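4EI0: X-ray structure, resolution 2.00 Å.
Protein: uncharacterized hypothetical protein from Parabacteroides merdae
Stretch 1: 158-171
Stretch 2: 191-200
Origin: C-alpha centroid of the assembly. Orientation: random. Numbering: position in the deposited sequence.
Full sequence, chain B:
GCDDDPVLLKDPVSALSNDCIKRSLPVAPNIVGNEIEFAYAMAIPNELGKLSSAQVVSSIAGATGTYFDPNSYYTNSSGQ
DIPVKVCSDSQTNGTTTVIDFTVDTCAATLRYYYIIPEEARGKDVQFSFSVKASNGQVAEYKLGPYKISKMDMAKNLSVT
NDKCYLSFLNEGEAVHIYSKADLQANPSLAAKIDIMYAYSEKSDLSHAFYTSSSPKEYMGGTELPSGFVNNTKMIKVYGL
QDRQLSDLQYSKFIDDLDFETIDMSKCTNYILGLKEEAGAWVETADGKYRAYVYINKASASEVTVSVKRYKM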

# COMPACT_ATOMS: atom_id res chain seq x y z
N SER B 158 -26.21 -21.04 -26.04
CA SER B 158 -27.64 -21.16 -26.03
C SER B 158 -28.13 -22.30 -26.91
O SER B 158 -27.76 -22.42 -28.06
N VAL B 159 -28.99 -23.13 -26.35
CA VAL B 159 -29.55 -24.26 -27.04
C VAL B 159 -31.06 -24.16 -26.92
O VAL B 159 -31.60 -23.92 -25.84
N THR B 160 -31.75 -24.34 -28.03
CA THR B 160 -33.20 -24.27 -28.05
C THR B 160 -33.67 -25.31 -29.05
O THR B 160 -32.87 -25.96 -29.73
N ASN B 161 -34.97 -25.48 -29.18
CA ASN B 161 -35.49 -26.43 -30.16
C ASN B 161 -35.06 -26.12 -31.60
O ASN B 161 -34.96 -27.03 -32.42
N ASP B 162 -34.79 -24.85 -31.89
CA ASP B 162 -34.30 -24.45 -33.20
C ASP B 162 -32.79 -24.48 -33.29
O ASP B 162 -32.26 -24.74 -34.35
N LYS B 163 -32.12 -24.14 -32.19
CA LYS B 163 -30.70 -24.05 -32.12
C LYS B 163 -30.26 -25.30 -31.39
O LYS B 163 -29.84 -25.25 -30.23
N CYS B 164 -30.38 -26.40 -32.10
CA CYS B 164 -30.48 -27.68 -31.53
C CYS B 164 -29.44 -28.69 -31.99
O CYS B 164 -29.52 -29.82 -31.57
N TYR B 165 -28.50 -28.32 -32.84
CA TYR B 165 -27.61 -29.32 -33.43
C TYR B 165 -26.21 -29.05 -32.95
O TYR B 165 -25.60 -28.07 -33.35
N LEU B 166 -25.73 -29.90 -32.04
CA LEU B 166 -24.41 -29.76 -31.45
C LEU B 166 -23.35 -30.48 -32.29
O LEU B 166 -23.48 -31.67 -32.56
N SER B 167 -22.30 -29.77 -32.68
CA SER B 167 -21.12 -30.36 -33.34
C SER B 167 -19.89 -30.18 -32.46
O SER B 167 -19.54 -29.06 -32.06
N PHE B 168 -19.19 -31.28 -32.22
CA PHE B 168 -17.93 -31.26 -31.50
C PHE B 168 -16.77 -31.38 -32.48
O PHE B 168 -15.67 -31.70 -32.04
N LEU B 169 -16.96 -31.03 -33.75
CA LEU B 169 -15.91 -31.28 -34.78
C LEU B 169 -15.19 -30.08 -35.32
O LEU B 169 -14.27 -30.25 -36.10
N ASN B 170 -15.56 -28.87 -34.93
CA ASN B 170 -14.96 -27.72 -35.50
C ASN B 170 -13.59 -27.44 -34.84
O ASN B 170 -13.43 -27.57 -33.63
N GLU B 171 -12.63 -26.96 -35.63
CA GLU B 171 -11.30 -26.56 -35.13
C GLU B 171 -11.43 -25.48 -34.06
O GLU B 171 -12.12 -24.47 -34.25
N ALA B 191 -23.84 -33.63 -41.60
CA ALA B 191 -22.74 -34.60 -41.44
C ALA B 191 -21.80 -34.27 -40.26
O ALA B 191 -21.12 -35.14 -39.78
N LYS B 192 -21.75 -33.02 -39.82
CA LYS B 192 -20.94 -32.56 -38.67
C LYS B 192 -21.68 -32.69 -37.32
O LYS B 192 -21.08 -32.41 -36.28
N ILE B 193 -22.97 -33.03 -37.34
CA ILE B 193 -23.78 -33.00 -36.14
C ILE B 193 -23.59 -34.29 -35.37
O ILE B 193 -23.76 -35.38 -35.92
N ASP B 194 -23.28 -34.12 -34.08
CA ASP B 194 -23.06 -35.21 -33.16
C ASP B 194 -24.26 -35.48 -32.26
O ASP B 194 -24.57 -36.64 -31.96
N ILE B 195 -24.97 -34.43 -31.88
CA ILE B 195 -26.09 -34.56 -30.95
C ILE B 195 -27.19 -33.61 -31.40
O ILE B 195 -26.91 -32.47 -31.78
N MSE B 196 -28.43 -34.09 -31.36
CA MSE B 196 -29.60 -33.24 -31.53
C MSE B 196 -30.29 -33.09 -30.20
O MSE B 196 -30.67 -34.09 -29.57
N TYR B 197 -30.43 -31.85 -29.77
CA TYR B 197 -31.25 -31.52 -28.61
C TYR B 197 -32.69 -31.38 -29.01
O TYR B 197 -32.99 -30.87 -30.08
N ALA B 198 -33.58 -31.83 -28.14
CA ALA B 198 -35.00 -31.55 -28.27
C ALA B 198 -35.59 -31.43 -26.87
O ALA B 198 -35.19 -32.15 -25.99
N TYR B 199 -36.59 -30.57 -26.70
CA TYR B 199 -37.40 -30.54 -25.48
C TYR B 199 -38.74 -31.15 -25.76
O TYR B 199 -39.37 -30.77 -26.69
N SER B 200 -39.21 -32.06 -24.92
CA SER B 200 -40.56 -32.60 -25.05
C SER B 200 -41.35 -32.19 -23.81
O SER B 200 -40.81 -32.07 -22.70

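The most unusual feature of this contact is how often side chains take over from the backbone where the short antiparallel ladder runs out. Two bridges define the register, Tyr165 with Met196 and Leu166 with Ile195, and beyond them Asn161, Ser167 and Asp194 each bind main-chain atoms of the opposing stretch. The ladder itself rests on Leu166, whose N donates to Ile195 O (2.8 Å) and whose O accepts from both Ile195 N (3.2 Å) and Asp194 N (2.9 Å). Two residues further along, Tyr197 N donates to Cys164 O at 2.9 Å.

At the Asn161 end, the CA-to-CB bond points sideways, but the m rotamer brings the amide nearer the partner strand, so that OD1 accepts a nearly linear hydrogen bond from Tyr199 N (3.1 Å, 174°). A water spans the gap beside it, donating to Asn161 O and to Tyr197 O at 2.8 Å each. The turn that presents Asn161 is held internally by Thr160, a p rotamer pointing away from stretch 2, whose OG1 accepts from Lys163 N at 3.0 Å.

Tyr197 loses more surface to the other stretch than any other residue here. Its CA-to-CB bond points toward stretch 1, and its t rotamer lays the ring against Val159, also t, whose CG1 sits over one face, 3.5 Å from Tyr197 CG, in a CH-pi contact. The ring edge meets the backbone of the turn, with Tyr197 CD2 3.5 Å from Thr160 O, and it also approaches Cys164 CB. The phenolic OH finds its partner elsewhere in the structure.

The two bridged pairs place their side chains on opposite faces of the sheet. On one, Tyr165 (m) brings CE1 to 3.8 Å from CG of Met196, a selenomethionine in an extended t,t,t conformation. Its SE lies 5.1 Å from the centroid of the Tyr165 ring, in an oblique approach. Ile193 (m, m) adds to this cluster, its CD1 3.7 Å from Tyr165 CB. On the other face, Leu166 (m, p) and Ile195 (m, t) pair through their CB atoms at 4.2 Å. Ile195 CD1 also reaches the edge of the Phe168 ring, 3.7 Å from CE2; Phe168 is m, and its ring comes nearer stretch 2 than its sideways CA-to-CB bond suggests.

Past the ladder the contact becomes polar. Asp194 (m) points toward stretch 1, and its OD2 accepts from Phe168 N at 2.9 Å, while its OD1 is satisfied elsewhere in the structure. Leu169 (m, t) packs its CG 3.4 Å from that same Asp194 OD2. Ser167, in the t rotamer, works in two directions: its OG donates to Lys192 O at 2.7 Å and accepts from Leu169 N at 3.2 Å, tying the start of the loop to the partner stretch. Finally, the long chain of Lys192 carries NZ to Asn170 OD1 at 2.7 Å, closing this end of the contact with a side-chain to side-chain hydrogen bond.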

# COMPACT_ATOMS: atom_id res chain seq x y z
CB SER B 158 -28.27 -19.82 -26.43
OG SER B 158 -29.64 -19.96 -26.61
CB VAL B 159 -28.97 -25.58 -26.48
CG1 VAL B 159 -29.70 -26.76 -27.08
CG2 VAL B 159 -27.45 -25.64 -26.78
CB THR B 160 -33.68 -22.87 -28.46
OG1 THR B 160 -33.29 -22.62 -29.82
CG2 THR B 160 -33.06 -21.79 -27.59
CB ASN B 161 -37.01 -26.50 -30.07
CG ASN B 161 -37.46 -27.40 -28.95
OD1 ASN B 161 -37.36 -28.64 -29.03
ND2 ASN B 161 -37.92 -26.79 -27.86
CB ASP B 162 -34.79 -23.05 -33.58
CG ASP B 162 -36.27 -22.99 -33.82
OD1 ASP B 162 -36.91 -24.07 -33.98
OD2 ASP B 162 -36.78 -21.85 -33.85
CB LYS B 163 -30.25 -22.79 -31.37
CG LYS B 163 -30.64 -21.50 -32.07
CD LYS B 163 -29.96 -20.31 -31.42
CE LYS B 163 -30.68 -19.91 -30.14
NZ LYS B 163 -30.04 -18.71 -29.53
CB CYS B 164 -31.88 -28.24 -31.86
SG CYS B 164 -32.27 -28.47 -33.60
CB TYR B 165 -27.70 -29.26 -34.95
CG TYR B 165 -29.03 -29.59 -35.51
CD1 TYR B 165 -29.59 -30.83 -35.32
CD2 TYR B 165 -29.74 -28.68 -36.29
CE1 TYR B 165 -30.83 -31.14 -35.85
CE2 TYR B 165 -30.96 -29.00 -36.85
CZ TYR B 165 -31.51 -30.22 -36.62
OH TYR B 165 -32.73 -30.53 -37.17
CB LEU B 166 -24.38 -30.30 -30.00
CG LEU B 166 -25.04 -29.52 -28.86
CD1 LEU B 166 -26.52 -29.22 -29.08
CD2 LEU B 166 -24.81 -30.31 -27.57
CB SER B 167 -20.84 -29.70 -34.68
OG SER B 167 -19.71 -30.30 -35.31
CB PHE B 168 -17.86 -32.45 -30.49
CG PHE B 168 -19.00 -32.46 -29.50
CD1 PHE B 168 -18.97 -31.65 -28.37
CD2 PHE B 168 -20.10 -33.24 -29.72
CE1 PHE B 168 -20.02 -31.66 -27.49
CE2 PHE B 168 -21.15 -33.24 -28.85
CZ PHE B 168 -21.12 -32.46 -27.74
CB LEU B 169 -16.51 -32.10 -35.96
CG LEU B 169 -17.24 -33.42 -35.53
CD1 LEU B 169 -17.87 -34.26 -36.65
CD2 LEU B 169 -16.23 -34.27 -34.75
CB ASN B 170 -15.88 -26.50 -35.35
CG ASN B 170 -17.05 -26.51 -36.30
OD1 ASN B 170 -17.16 -27.32 -37.22
ND2 ASN B 170 -17.96 -25.58 -36.07
CB GLU B 171 -10.42 -25.86 -36.18
CG GLU B 171 -10.02 -26.38 -37.52
CD GLU B 171 -9.03 -25.34 -38.08
OE1 GLU B 171 -9.42 -24.35 -38.81
OE2 GLU B 171 -7.86 -25.47 -37.69
CB ALA B 191 -21.99 -34.76 -42.74
CB LYS B 192 -20.58 -31.06 -38.82
CG LYS B 192 -19.29 -30.81 -39.57
CD LYS B 192 -19.27 -29.45 -40.25
CE LYS B 192 -19.24 -28.33 -39.25
NZ LYS B 192 -18.33 -27.22 -39.64
CB ILE B 193 -25.28 -32.80 -36.41
CG1 ILE B 193 -25.51 -31.57 -37.29
CG2 ILE B 193 -26.03 -32.65 -35.06
CD1 ILE B 193 -24.78 -30.34 -36.88
CB ASP B 194 -21.75 -34.92 -32.38
CG ASP B 194 -20.57 -34.86 -33.32
OD1 ASP B 194 -20.44 -35.85 -34.09
OD2 ASP B 194 -19.83 -33.84 -33.38
CB ILE B 195 -25.67 -34.21 -29.48
CG1 ILE B 195 -24.76 -35.30 -28.90
CG2 ILE B 195 -26.89 -34.10 -28.59
CD1 ILE B 195 -24.15 -34.99 -27.55
CB MSE B 196 -30.58 -33.82 -32.54
CG MSE B 196 -31.84 -32.95 -32.70
SE MSE B 196 -33.02 -33.67 -34.02
CE MSE B 196 -34.37 -32.21 -34.16
CB TYR B 197 -30.77 -30.21 -28.03
CG TYR B 197 -31.76 -29.60 -27.11
CD1 TYR B 197 -31.81 -30.00 -25.77
CD2 TYR B 197 -32.64 -28.64 -27.55
CE1 TYR B 197 -32.71 -29.46 -24.89
CE2 TYR B 197 -33.58 -28.08 -26.66
CZ TYR B 197 -33.61 -28.50 -25.34
OH TYR B 197 -34.47 -27.95 -24.43
CB ALA B 198 -35.67 -32.69 -28.99
CB TYR B 199 -37.64 -29.12 -25.04
CG TYR B 199 -38.55 -29.00 -23.83
CD1 TYR B 199 -38.09 -29.35 -22.56
CD2 TYR B 199 -39.84 -28.50 -23.94
CE1 TYR B 199 -38.90 -29.22 -21.44
CE2 TYR B 199 -40.67 -28.37 -22.82
CZ TYR B 199 -40.19 -28.73 -21.58
OH TYR B 199 -40.98 -28.63 -20.47
CB SER B 200 -40.53 -34.12 -25.19
OG SER B 200 -41.78 -34.72 -24.91
O HOH W 1 -35.04 -29.68 -31.48